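Local coordinates for protein alkaline phosphatase (Antarctic bacterium, PDB 2W5V) that probably hydrolyses phosphate monoesters as a zinc- and magnesium-dependent alkaline phosphatase, through a phosphorylated enzyme intermediate, at residues 149-154 with 171-176; 131-136 with 140-145; 113-118 with 123-128; 157-162 with 188-193. The protein carries 1 engineered substitution. All blocks are in the same frame, centred on the assembly; numbering follows the deposited sequence.

Interaction 1 of 4, residues 149-154 with 171-176; sequences GLEEEI and LNYFTK
Glu152 and Tyr173 bring their CA atoms to 5.3 Å of each other where the first turn of helix 151-158 passes the short helix 172-175. The contact is carried by the Tyr173 ring, with an acid on one face and an aliphatic carbon at the rim. Glu151 meets that face at both ends, through CB, 3.7 Å from Tyr173 CD2, and through the carboxylate. Carboxylate and ring are stacked, their planes 27° apart, with Glu151 OE1 4.0 Å above the ring plane and offset toward its rim. Glu151 OE2 is 3.7 Å from Tyr173 OH; the polar partners of the two groups lie outside the pair, Thr134 OG1 for Glu151 OE1 and Glu218 OE2 for the phenol hydroxyl. Through Thr134 the carboxylate links this surface helix-helix packing to the loop carrying the engineered Asp135, about 5 Å from Glu151 between side chains. Glu152 comes to the ring edge, its CG 4.4 Å from Tyr173 CD2, while its OE2 bonds to Lys178 N. Were Tyr173 replaced by an alanine, Glu218 OE2 would probably lose its phenol partner and the Glu151 side chain the ring it lies against. Arg177 NH1 bonds to both Glu152 O and Tyr173 O. Neighbouring Phe174 turns the other way, so helix 172-175 lies between helix 151-158 on one side and helix 183-188 and strand 210-214 on the other.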
loop_
_atom_site.group_PDB
_atom_site.type_symbol
_atom_site.label_atom_id
_atom_site.label_comp_id
_atom_site.label_asym_id
_atom_site.label_seq_id
_atom_site.Cartn_x
_atom_site.Cartn_y
_atom_site.Cartn_z
ATOM N N GLY B 149 -3.600 -28.472 -8.678
ATOM C CA GLY B 149 -4.324 -29.574 -8.068
ATOM C C GLY B 149 -3.575 -30.901 -8.113
ATOM O O GLY B 149 -3.930 -31.847 -7.405
ATOM N N LEU B 150 -2.534 -30.977 -8.938
ATOM C CA LEU B 150 -1.767 -32.211 -9.083
ATOM C C LEU B 150 -0.757 -32.365 -7.953
ATOM O O LEU B 150 0.444 -32.442 -8.198
ATOM C CB LEU B 150 -1.049 -32.233 -10.436
ATOM C CG LEU B 150 -1.989 -32.084 -11.635
ATOM C CD1 LEU B 150 -1.195 -31.915 -12.922
ATOM C CD2 LEU B 150 -2.963 -33.275 -11.736
ATOM N N GLU B 151 -1.243 -32.433 -6.717
ATOM C CA GLU B 151 -0.349 -32.368 -5.563
ATOM C C GLU B 151 0.498 -33.618 -5.334
ATOM O O GLU B 151 1.616 -33.518 -4.829
ATOM C CB GLU B 151 -1.118 -31.974 -4.297
ATOM C CG GLU B 151 -1.360 -30.473 -4.216
ATOM C CD GLU B 151 -2.034 -30.042 -2.925
ATOM O OE1 GLU B 151 -1.317 -29.617 -1.990
ATOM O OE2 GLU B 151 -3.279 -30.129 -2.852
ATOM N N GLU B 152 -0.015 -34.787 -5.700
ATOM C CA GLU B 152 0.816 -35.991 -5.638
ATOM C C GLU B 152 1.941 -35.935 -6.678
ATOM O O GLU B 152 3.052 -36.396 -6.429
ATOM C CB GLU B 152 -0.029 -37.255 -5.781
ATOM C CG GLU B 152 -0.959 -37.461 -4.592
ATOM C CD GLU B 152 -1.721 -38.773 -4.642
ATOM O OE1 GLU B 152 -1.467 -39.590 -5.560
ATOM O OE2 GLU B 152 -2.572 -38.981 -3.751
ATOM N N GLU B 153 1.659 -35.355 -7.838
ATOM C CA GLU B 153 2.706 -35.130 -8.837
ATOM C C GLU B 153 3.749 -34.149 -8.307
ATOM O O GLU B 153 4.953 -34.327 -8.500
ATOM C CB GLU B 153 2.100 -34.592 -10.136
ATOM C CG GLU B 153 3.127 -34.287 -11.228
ATOM C CD GLU B 153 2.488 -33.774 -12.519
ATOM O OE1 GLU B 153 1.508 -34.391 -12.993
ATOM O OE2 GLU B 153 2.978 -32.765 -13.073
ATOM N N ILE B 154 3.277 -33.092 -7.653
ATOM C CA ILE B 154 4.162 -32.093 -7.078
ATOM C C ILE B 154 5.078 -32.706 -6.020
ATOM O O ILE B 154 6.276 -32.415 -5.978
ATOM C CB ILE B 154 3.353 -30.909 -6.501
ATOM C CG1 ILE B 154 2.858 -30.036 -7.656
ATOM C CG2 ILE B 154 4.204 -30.090 -5.533
ATOM C CD1 ILE B 154 1.742 -29.087 -7.295
ATOM N N LEU B 171 2.430 -34.468 4.748
ATOM C CA LEU B 171 2.905 -35.849 4.805
ATOM C C LEU B 171 2.022 -36.787 3.977
ATOM O O LEU B 171 2.498 -37.766 3.402
ATOM C CB LEU B 171 2.985 -36.338 6.254
ATOM C CG LEU B 171 3.608 -37.720 6.476
ATOM C CD1 LEU B 171 5.015 -37.785 5.890
ATOM C CD2 LEU B 171 3.631 -38.054 7.956
ATOM N N ASN B 172 0.732 -36.480 3.920
ATOM C CA ASN B 172 -0.216 -37.276 3.154
ATOM C C ASN B 172 0.188 -37.458 1.691
ATOM O O ASN B 172 0.010 -38.534 1.120
ATOM C CB ASN B 172 -1.621 -36.662 3.222
ATOM C CG ASN B 172 -2.367 -37.039 4.491
ATOM O OD1 ASN B 172 -1.923 -37.896 5.257
ATOM N ND2 ASN B 172 -3.513 -36.398 4.716
ATOM N N TYR B 173 0.722 -36.405 1.080
ATOM C CA TYR B 173 1.052 -36.444 -0.349
ATOM C C TYR B 173 2.297 -37.279 -0.653
ATOM O O TYR B 173 2.593 -37.585 -1.814
ATOM C CB TYR B 173 1.156 -35.017 -0.898
ATOM C CG TYR B 173 -0.126 -34.262 -0.640
ATOM C CD1 TYR B 173 -0.257 -33.428 0.465
ATOM C CD2 TYR B 173 -1.230 -34.433 -1.469
ATOM C CE1 TYR B 173 -1.447 -32.763 0.721
ATOM C CE2 TYR B 173 -2.418 -33.769 -1.224
ATOM C CZ TYR B 173 -2.522 -32.940 -0.129
ATOM O OH TYR B 173 -3.706 -32.287 0.115
ATOM N N PHE B 174 3.002 -37.670 0.401
ATOM C CA PHE B 174 4.185 -38.515 0.274
ATOM C C PHE B 174 3.965 -39.969 0.722
ATOM O O PHE B 174 4.613 -40.886 0.211
ATOM C CB PHE B 174 5.348 -37.907 1.065
ATOM C CG PHE B 174 5.840 -36.604 0.511
ATOM C CD1 PHE B 174 6.926 -36.566 -0.348
ATOM C CD2 PHE B 174 5.214 -35.414 0.843
ATOM C CE1 PHE B 174 7.382 -35.363 -0.863
ATOM C CE2 PHE B 174 5.665 -34.207 0.329
ATOM C CZ PHE B 174 6.751 -34.182 -0.521
ATOM N N THR B 175 3.063 -40.185 1.674
ATOM C CA THR B 175 2.936 -41.503 2.290
ATOM C C THR B 175 1.530 -42.096 2.284
ATOM O O THR B 175 1.340 -43.237 2.703
ATOM C CB THR B 175 3.416 -41.484 3.747
ATOM O OG1 THR B 175 2.475 -40.756 4.544
ATOM C CG2 THR B 175 4.787 -40.843 3.853
ATOM N N LYS B 176 0.546 -41.325 1.843
ATOM C CA LYS B 176 -0.824 -41.822 1.774
ATOM C C LYS B 176 -1.472 -41.339 0.489
ATOM O O LYS B 176 -2.438 -40.572 0.510
ATOM C CB LYS B 176 -1.623 -41.383 3.004
ATOM C CG LYS B 176 -1.033 -41.899 4.314
ATOM C CD LYS B 176 -1.822 -41.441 5.527
ATOM C CE LYS B 176 -1.115 -41.850 6.814
ATOM N NZ LYS B 176 -1.884 -41.460 8.029
#

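Interaction 2 of 4, residues 131-136 with 140-145; sequences SSITDA and SFYAHA. Engineered in segment 131-136: Asp135 (natural residue His).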
loop_
_atom_site.group_PDB
_atom_site.type_symbol
_atom_site.label_atom_id
_atom_site.label_comp_id
_atom_site.label_asym_id
_atom_site.label_seq_id
_atom_site.Cartn_x
_atom_site.Cartn_y
_atom_site.Cartn_z
ATOM N N SER B 131 1.389 -24.180 5.104
ATOM C CA SER B 131 0.473 -25.078 4.413
ATOM C C SER B 131 1.184 -26.406 4.185
ATOM O O SER B 131 2.283 -26.636 4.692
ATOM C CB SER B 131 0.081 -24.489 3.053
ATOM O OG SER B 131 1.240 -24.228 2.266
ATOM N N SER B 132 0.560 -27.283 3.411
ATOM C CA SER B 132 1.282 -28.438 2.902
ATOM C C SER B 132 2.459 -27.927 2.081
ATOM O O SER B 132 2.379 -26.868 1.447
ATOM C CB SER B 132 0.365 -29.301 2.034
ATOM O OG SER B 132 1.117 -30.213 1.252
ATOM N N ILE B 133 3.552 -28.679 2.057
ATOM C CA ILE B 133 4.683 -28.269 1.236
ATOM C C ILE B 133 4.346 -28.375 -0.257
ATOM O O ILE B 133 5.085 -27.874 -1.112
ATOM C CB ILE B 133 5.961 -29.066 1.577
ATOM C CG1 ILE B 133 7.203 -28.289 1.129
ATOM C CG2 ILE B 133 5.915 -30.464 0.982
ATOM C CD1 ILE B 133 7.490 -27.052 1.995
ATOM N N THR B 134 3.219 -29.011 -0.564
ATOM C CA THR B 134 2.826 -29.238 -1.955
ATOM C C THR B 134 1.816 -28.192 -2.403
ATOM O O THR B 134 1.336 -28.236 -3.544
ATOM C CB THR B 134 2.176 -30.616 -2.149
ATOM O OG1 THR B 134 0.985 -30.698 -1.352
ATOM C CG2 THR B 134 3.139 -31.732 -1.747
ATOM N N ASP B 135 1.475 -27.271 -1.502
ATOM C CA ASP B 135 0.535 -26.198 -1.832
ATOM C C ASP B 135 1.131 -25.256 -2.872
ATOM O O ASP B 135 2.342 -25.252 -3.099
ATOM C CB ASP B 135 0.106 -25.420 -0.580
ATOM C CG ASP B 135 -1.176 -24.626 -0.799
ATOM O OD1 ASP B 135 -2.066 -25.128 -1.520
ATOM O OD2 ASP B 135 -1.293 -23.500 -0.259
ATOM N N ALA B 136 0.277 -24.456 -3.505
ATOM C CA ALA B 136 0.674 -23.698 -4.688
ATOM C C ALA B 136 1.932 -22.842 -4.497
ATOM O O ALA B 136 2.797 -22.808 -5.373
ATOM C CB ALA B 136 -0.496 -22.829 -5.185
ATOM N N SER B 140 5.516 -23.816 -6.434
ATOM C CA SER B 140 5.997 -23.020 -7.552
ATOM C C SER B 140 7.507 -22.814 -7.509
ATOM O O SER B 140 8.111 -22.462 -8.519
ATOM C CB SER B 140 5.290 -21.660 -7.601
ATOM O OG SER B 140 3.907 -21.821 -7.854
ATOM N N PHE B 141 8.121 -23.039 -6.351
ATOM C CA PHE B 141 9.564 -22.852 -6.233
ATOM C C PHE B 141 10.399 -24.125 -6.474
ATOM O O PHE B 141 11.621 -24.052 -6.560
ATOM C CB PHE B 141 9.918 -22.194 -4.893
ATOM C CG PHE B 141 9.563 -20.730 -4.842
ATOM C CD1 PHE B 141 8.255 -20.331 -4.614
ATOM C CD2 PHE B 141 10.525 -19.758 -5.075
ATOM C CE1 PHE B 141 7.909 -18.988 -4.598
ATOM C CE2 PHE B 141 10.182 -18.403 -5.054
ATOM C CZ PHE B 141 8.875 -18.023 -4.817
ATOM N N TYR B 142 9.757 -25.282 -6.600
ATOM C CA TYR B 142 10.527 -26.507 -6.850
ATOM C C TYR B 142 9.916 -27.478 -7.859
ATOM O O TYR B 142 10.583 -28.421 -8.273
ATOM C CB TYR B 142 10.828 -27.250 -5.544
ATOM C CG TYR B 142 9.605 -27.839 -4.866
ATOM C CD1 TYR B 142 9.097 -29.089 -5.241
ATOM C CD2 TYR B 142 8.966 -27.152 -3.850
ATOM C CE1 TYR B 142 7.973 -29.629 -4.609
ATOM C CE2 TYR B 142 7.858 -27.676 -3.217
ATOM C CZ TYR B 142 7.364 -28.911 -3.593
ATOM O OH TYR B 142 6.253 -29.401 -2.943
ATOM N N ALA B 143 8.663 -27.259 -8.248
ATOM C CA ALA B 143 7.980 -28.176 -9.155
ATOM C C ALA B 143 7.538 -27.517 -10.455
ATOM O O ALA B 143 7.520 -26.295 -10.573
ATOM C CB ALA B 143 6.784 -28.817 -8.467
ATOM N N HIS B 144 7.177 -28.347 -11.427
ATOM C CA HIS B 144 6.596 -27.868 -12.675
ATOM C C HIS B 144 5.390 -28.730 -13.014
ATOM O O HIS B 144 5.539 -29.886 -13.394
ATOM C CB HIS B 144 7.630 -27.948 -13.800
ATOM C CG HIS B 144 8.894 -27.207 -13.502
ATOM N ND1 HIS B 144 9.016 -25.843 -13.673
ATOM C CD2 HIS B 144 10.091 -27.632 -13.033
ATOM C CE1 HIS B 144 10.233 -25.465 -13.334
ATOM N NE2 HIS B 144 10.907 -26.531 -12.938
ATOM N N ALA B 145 4.195 -28.172 -12.857
ATOM C CA ALA B 145 2.965 -28.929 -13.052
ATOM C C ALA B 145 1.938 -28.090 -13.794
ATOM O O ALA B 145 1.898 -26.880 -13.646
ATOM C CB ALA B 145 2.405 -29.402 -11.712
#
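Ala136 O is gripped twice by Ser140: the backbone N donates over 3.1 Å and the side-chain OG over 2.9 Å, the two reaching the oxygen from opposite faces of its carbonyl plane. The pair closes the short helix 136-139 in the loop after strand 124-129 of the alkaline phosphatase fold; this helix holds Thr137, a ligand of the bound magnesium. Asp135, an engineered replacement of histidine, occupies the N-cap position but makes no capping bond with its side chain. Ser140 OG also pairs with Thr89 OG1, which joins the helix end to helix 86-93. A second bond spans the loop outside the first. Tyr142 OH donates to Ile133 O over 2.7 Å, arriving 49° out of the carbonyl plane, while the oxygen itself lies at the ring edge. With CG set between the backbone N and the carbonyl carbon (chi1 68°), the ring swings back toward the type I turn from Ser132 to Asp135. A phenylalanine in place of Tyr142 would probably leave the buried Ile133 O without this donor. Within the turn, Ser132 O accepts from Ser131 OG at 3.0 Å and, on the opposite face of its plane, from Asp135 N at 3.1 Å.

Interaction 3 of 4, residues 113-118 with 123-128; sequences SIVEIA and IKTGVV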
loop_
_atom_site.group_PDB
_atom_site.type_symbol
_atom_site.label_atom_id
_atom_site.label_comp_id
_atom_site.label_asym_id
_atom_site.label_seq_id
_atom_site.Cartn_x
_atom_site.Cartn_y
_atom_site.Cartn_z
ATOM N N SER B 113 13.280 -21.940 -12.969
ATOM C CA SER B 113 12.961 -21.191 -11.749
ATOM C C SER B 113 14.194 -20.609 -11.062
ATOM O O SER B 113 15.331 -20.978 -11.372
ATOM C CB SER B 113 12.235 -22.100 -10.758
ATOM O OG SER B 113 13.171 -22.882 -10.032
ATOM N N ILE B 114 13.961 -19.716 -10.105
ATOM C CA ILE B 114 15.052 -19.096 -9.359
ATOM C C ILE B 114 15.795 -20.138 -8.510
ATOM O O ILE B 114 17.002 -20.028 -8.293
ATOM C CB ILE B 114 14.540 -17.927 -8.475
ATOM C CG1 ILE B 114 15.714 -17.074 -7.970
ATOM C CG2 ILE B 114 13.712 -18.465 -7.340
ATOM C CD1 ILE B 114 16.510 -16.396 -9.081
ATOM N N VAL B 115 15.079 -21.151 -8.035
ATOM C CA VAL B 115 15.724 -22.244 -7.306
ATOM C C VAL B 115 16.662 -23.052 -8.218
ATOM O O VAL B 115 17.752 -23.451 -7.799
ATOM C CB VAL B 115 14.680 -23.170 -6.635
ATOM C CG1 VAL B 115 15.318 -24.462 -6.141
ATOM C CG2 VAL B 115 13.988 -22.439 -5.484
ATOM N N GLU B 116 16.240 -23.302 -9.457
ATOM C CA GLU B 116 17.088 -24.029 -10.403
ATOM C C GLU B 116 18.317 -23.206 -10.808
ATOM O O GLU B 116 19.413 -23.742 -10.970
ATOM C CB GLU B 116 16.274 -24.466 -11.631
ATOM C CG GLU B 116 15.252 -25.548 -11.285
ATOM C CD GLU B 116 14.160 -25.746 -12.339
ATOM O OE1 GLU B 116 13.868 -24.812 -13.119
ATOM O OE2 GLU B 116 13.571 -26.848 -12.364
ATOM N N ILE B 117 18.132 -21.900 -10.961
ATOM C CA ILE B 117 19.254 -20.989 -11.195
ATOM C C ILE B 117 20.194 -20.958 -9.987
ATOM O O ILE B 117 21.417 -21.018 -10.129
ATOM C CB ILE B 117 18.739 -19.561 -11.512
ATOM C CG1 ILE B 117 18.131 -19.540 -12.921
ATOM C CG2 ILE B 117 19.863 -18.529 -11.363
ATOM C CD1 ILE B 117 17.301 -18.315 -13.213
ATOM N N ALA B 118 19.628 -20.884 -8.786
ATOM C CA ALA B 118 20.459 -20.833 -7.589
ATOM C C ALA B 118 21.366 -22.066 -7.530
ATOM O O ALA B 118 22.575 -21.965 -7.288
ATOM C CB ALA B 118 19.590 -20.756 -6.352
ATOM N N ILE B 123 24.386 -22.205 -5.134
ATOM C CA ILE B 123 23.641 -21.625 -4.012
ATOM C C ILE B 123 22.776 -22.696 -3.337
ATOM O O ILE B 123 22.039 -23.419 -4.014
ATOM C CB ILE B 123 22.715 -20.495 -4.502
ATOM C CG1 ILE B 123 23.471 -19.516 -5.409
ATOM C CG2 ILE B 123 22.063 -19.768 -3.327
ATOM C CD1 ILE B 123 24.577 -18.764 -4.709
ATOM N N LYS B 124 22.857 -22.804 -2.013
ATOM C CA LYS B 124 21.975 -23.710 -1.263
ATOM C C LYS B 124 20.542 -23.137 -1.162
ATOM O O LYS B 124 20.362 -21.936 -0.972
ATOM C CB LYS B 124 22.550 -23.971 0.133
ATOM C CG LYS B 124 23.810 -24.841 0.150
ATOM C CD LYS B 124 23.460 -26.316 -0.024
ATOM C CE LYS B 124 24.697 -27.200 0.005
ATOM N NZ LYS B 124 25.610 -26.903 -1.130
ATOM N N THR B 125 19.528 -23.990 -1.285
ATOM C CA THR B 125 18.150 -23.503 -1.391
ATOM C C THR B 125 17.203 -24.137 -0.375
ATOM O O THR B 125 17.350 -25.304 -0.010
ATOM C CB THR B 125 17.585 -23.751 -2.805
ATOM O OG1 THR B 125 17.666 -25.149 -3.115
ATOM C CG2 THR B 125 18.372 -22.964 -3.843
ATOM N N GLY B 126 16.226 -23.366 0.084
ATOM C CA GLY B 126 15.259 -23.885 1.030
ATOM C C GLY B 126 13.870 -23.291 0.879
ATOM O O GLY B 126 13.703 -22.161 0.412
ATOM N N VAL B 127 12.868 -24.058 1.297
ATOM C CA VAL B 127 11.481 -23.632 1.220
ATOM C C VAL B 127 10.733 -24.008 2.499
ATOM O O VAL B 127 10.738 -25.172 2.916
ATOM C CB VAL B 127 10.795 -24.262 0.006
ATOM C CG1 VAL B 127 9.307 -24.027 0.057
ATOM C CG2 VAL B 127 11.387 -23.693 -1.278
ATOM N N VAL B 128 10.103 -23.020 3.123
ATOM C CA VAL B 128 9.339 -23.230 4.351
ATOM C C VAL B 128 7.911 -22.737 4.143
ATOM O O VAL B 128 7.703 -21.726 3.459
ATOM C CB VAL B 128 9.989 -22.480 5.541
ATOM C CG1 VAL B 128 9.090 -22.524 6.764
ATOM C CG2 VAL B 128 11.357 -23.071 5.851
#
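Ala118 has the most surface covered here, and its methyl group sits where Ile123 and Thr125 converge: CB lies 3.6 Å from Ile123 CB and 3.6 Å from Thr125 CG2. A methyl is all that this side of helix 114-120 places against the strand at that point, which lets the helix and the chain beyond its end run close together. Backbone and side chain work together, for Ala118 O accepts from Ile123 N over 2.8 Å, the N-H...O angle being 153° and the donor standing above the carbonyl plane. Thr125 comes next. Its CB points to the helix, and OG1 lies between the backbone N and the carbonyl carbon (chi1 57°), which leaves CG2 to face the alanine while OG1 turns to Val115. Val115 closes the interface one helical turn earlier, its CG1 3.9 Å from Thr125 OG1; this branch stands opposite its own backbone N (chi1 168°), which directs it to the threonine. The start of the helix is fixed by a capping box: Glu116 N donates to Ser113 OG, and Ser113 N to Glu116 OE1 over 2.9 Å. Glu116 OE2 is left to bond His144 NE2. The whole is a compact alpha-to-beta connection of the alpha/beta fold. Strand 124-129 runs between parallel strands 165-169 and 249-255 in the large mixed sheet, helix 114-120 covers one of its faces, and Val128 turns from the other toward helix 230-242. Ile114 and Ile117 pack helix 114-120 against helix 362-371.

Interaction 4 of 4, residues 157-162 with 188-193; sequences DMTESD and KGNQFT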
loop_
_atom_site.group_PDB
_atom_site.type_symbol
_atom_site.label_atom_id
_atom_site.label_comp_id
_atom_site.label_asym_id
_atom_site.label_seq_id
_atom_site.Cartn_x
_atom_site.Cartn_y
_atom_site.Cartn_z
ATOM N N ASP B 157 7.715 -34.462 -7.714
ATOM C CA ASP B 157 8.651 -33.467 -8.252
ATOM C C ASP B 157 9.691 -33.040 -7.211
ATOM O O ASP B 157 10.838 -32.734 -7.553
ATOM C CB ASP B 157 7.907 -32.226 -8.760
ATOM C CG ASP B 157 7.158 -32.473 -10.064
ATOM O OD1 ASP B 157 7.429 -33.490 -10.747
ATOM O OD2 ASP B 157 6.297 -31.635 -10.413
ATOM N N MET B 158 9.284 -33.003 -5.946
ATOM C CA MET B 158 10.208 -32.652 -4.870
ATOM C C MET B 158 11.438 -33.553 -4.909
ATOM O O MET B 158 12.566 -33.096 -4.724
ATOM C CB MET B 158 9.516 -32.754 -3.502
ATOM C CG MET B 158 10.451 -32.564 -2.300
ATOM S SD MET B 158 11.010 -30.858 -2.132
ATOM C CE MET B 158 9.575 -30.118 -1.352
ATOM N N THR B 159 11.216 -34.836 -5.169
ATOM C CA THR B 159 12.301 -35.806 -5.170
ATOM C C THR B 159 13.281 -35.582 -6.321
ATOM O O THR B 159 14.380 -36.136 -6.318
ATOM C CB THR B 159 11.766 -37.263 -5.222
ATOM O OG1 THR B 159 11.402 -37.601 -6.569
ATOM C CG2 THR B 159 10.559 -37.416 -4.297
ATOM N N GLU B 160 12.881 -34.778 -7.302
ATOM C CA GLU B 160 13.725 -34.515 -8.468
ATOM C C GLU B 160 14.246 -33.076 -8.451
ATOM O O GLU B 160 14.926 -32.634 -9.377
ATOM C CB GLU B 160 12.940 -34.746 -9.760
ATOM C CG GLU B 160 12.223 -36.091 -9.850
ATOM C CD GLU B 160 11.002 -36.042 -10.763
ATOM O OE1 GLU B 160 10.743 -34.971 -11.356
ATOM O OE2 GLU B 160 10.296 -37.069 -10.883
ATOM N N SER B 161 13.914 -32.346 -7.395
ATOM C CA SER B 161 14.258 -30.933 -7.323
ATOM C C SER B 161 15.664 -30.724 -6.774
ATOM O O SER B 161 16.324 -31.670 -6.354
ATOM C CB SER B 161 13.244 -30.178 -6.458
ATOM O OG SER B 161 13.429 -30.475 -5.084
ATOM N N ASP B 162 16.105 -29.470 -6.765
ATOM C CA ASP B 162 17.442 -29.118 -6.303
ATOM C C ASP B 162 17.444 -28.665 -4.839
ATOM O O ASP B 162 18.500 -28.379 -4.273
ATOM C CB ASP B 162 18.024 -28.016 -7.195
ATOM C CG ASP B 162 18.248 -28.478 -8.627
ATOM O OD1 ASP B 162 18.991 -29.472 -8.817
ATOM O OD2 ASP B 162 17.691 -27.844 -9.557
ATOM N N LYS B 188 14.272 -40.017 0.513
ATOM C CA LYS B 188 15.444 -40.413 1.289
ATOM C C LYS B 188 16.520 -41.030 0.403
ATOM O O LYS B 188 17.711 -40.933 0.698
ATOM C CB LYS B 188 15.058 -41.395 2.389
ATOM C CG LYS B 188 14.083 -40.854 3.420
ATOM C CD LYS B 188 13.672 -41.972 4.371
ATOM C CE LYS B 188 12.564 -41.545 5.309
ATOM N NZ LYS B 188 12.014 -42.711 6.054
ATOM N N GLY B 189 16.096 -41.675 -0.678
ATOM C CA GLY B 189 17.028 -42.272 -1.619
ATOM C C GLY B 189 17.645 -41.213 -2.511
ATOM O O GLY B 189 18.513 -41.515 -3.323
ATOM N N ASN B 190 17.172 -39.974 -2.372
ATOM C CA ASN B 190 17.759 -38.821 -3.062
ATOM C C ASN B 190 18.533 -37.915 -2.105
ATOM O O ASN B 190 18.654 -36.715 -2.343
ATOM C CB ASN B 190 16.681 -37.997 -3.781
ATOM C CG ASN B 190 16.331 -38.554 -5.148
ATOM O OD1 ASN B 190 17.005 -38.269 -6.138
ATOM N ND2 ASN B 190 15.262 -39.342 -5.213
ATOM N N GLN B 191 19.027 -38.493 -1.015
ATOM C CA GLN B 191 19.898 -37.791 -0.066
ATOM C C GLN B 191 19.179 -36.917 0.968
ATOM O O GLN B 191 19.825 -36.206 1.741
ATOM C CB GLN B 191 20.959 -36.970 -0.801
ATOM C CG GLN B 191 21.974 -37.811 -1.557
ATOM C CD GLN B 191 23.072 -36.968 -2.178
ATOM O OE1 GLN B 191 24.236 -37.062 -1.789
ATOM N NE2 GLN B 191 22.703 -36.127 -3.139
ATOM N N PHE B 192 17.852 -36.976 0.997
ATOM C CA PHE B 192 17.104 -36.258 2.025
ATOM C C PHE B 192 17.037 -37.017 3.339
ATOM O O PHE B 192 16.597 -38.164 3.379
ATOM C CB PHE B 192 15.686 -35.945 1.552
ATOM C CG PHE B 192 15.587 -34.698 0.738
ATOM C CD1 PHE B 192 15.602 -34.758 -0.645
ATOM C CD2 PHE B 192 15.489 -33.462 1.355
ATOM C CE1 PHE B 192 15.509 -33.603 -1.397
ATOM C CE2 PHE B 192 15.401 -32.310 0.609
ATOM C CZ PHE B 192 15.411 -32.382 -0.766
ATOM N N THR B 193 17.483 -36.374 4.413
ATOM C CA THR B 193 17.154 -36.838 5.748
ATOM C C THR B 193 15.788 -36.252 6.071
ATOM O O THR B 193 15.583 -35.051 5.926
ATOM C CB THR B 193 18.193 -36.376 6.785
ATOM O OG1 THR B 193 19.459 -36.992 6.496
ATOM C CG2 THR B 193 17.756 -36.770 8.188
#
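Thr159 O and the side-chain amide of Asn190 make the closest approach, a polar contact without a hydrogen bond. The carbonyl oxygen hovers over the flat face of the amide, 3.3 Å from Asn190 CG, with Asn190 OD1, another acceptor, at 3.4 Å. Both side-chain torsions of Asn190 are near -84°, which turns the plane of the amide broadside to this oxygen. Hydrogen bonds hold each partner from its own side. Asn190 ND2 donates to Ile186 O in helix 183-188, Asn190 O accepts from Lys210 NZ, and Thr159 OG1 bonds Met156 O one turn back. Met158 O is gripped by Ser161 N at 3.1 Å and Ser161 OG at 2.8 Å, which fixes the type I turn from Met158 to Ser161. Packing is less close: Phe192, on the segment that leads along edge strand 192-195, points toward segment 157-162, but its CE1 comes only to 4.5 Å of the carbonyl oxygen Met158 O, obliquely. Its apolar neighbours are Phe166 of strand 165-169, whose ring it meets, and Leu187 of helix 183-188, which touches Met158, Thr159 and Phe192 and so bridges the two segments. The contact thus rests on packing, not on a bond between the segments; the oxygen over the amide carbon may be tolerated because that carbon is likely to be electropositive, while the bond to Ile186 O would hold the amide in this orientation.

From the N terminus, interaction 3 comes first, closing the short loop that leads helix 114-120 into strand 124-129. Interaction 2 follows in series and closes the loop beyond that strand, around helix 136-139. Interactions 1 and 4 then cross: segments 149-154 and 157-162 lie at the start and end of helix 151-158, and their partners 171-176 and 188-193 follow in the same order, so both loops overlap along the chain. Packing joins the set, with Tyr142 of interaction 2 against Ile154 of interaction 1 and Met158 of interaction 4. Together they tie strand 124-129 in the sheet, beside helix 136-139 with its metal ligand Thr137, to the 192-195 edge.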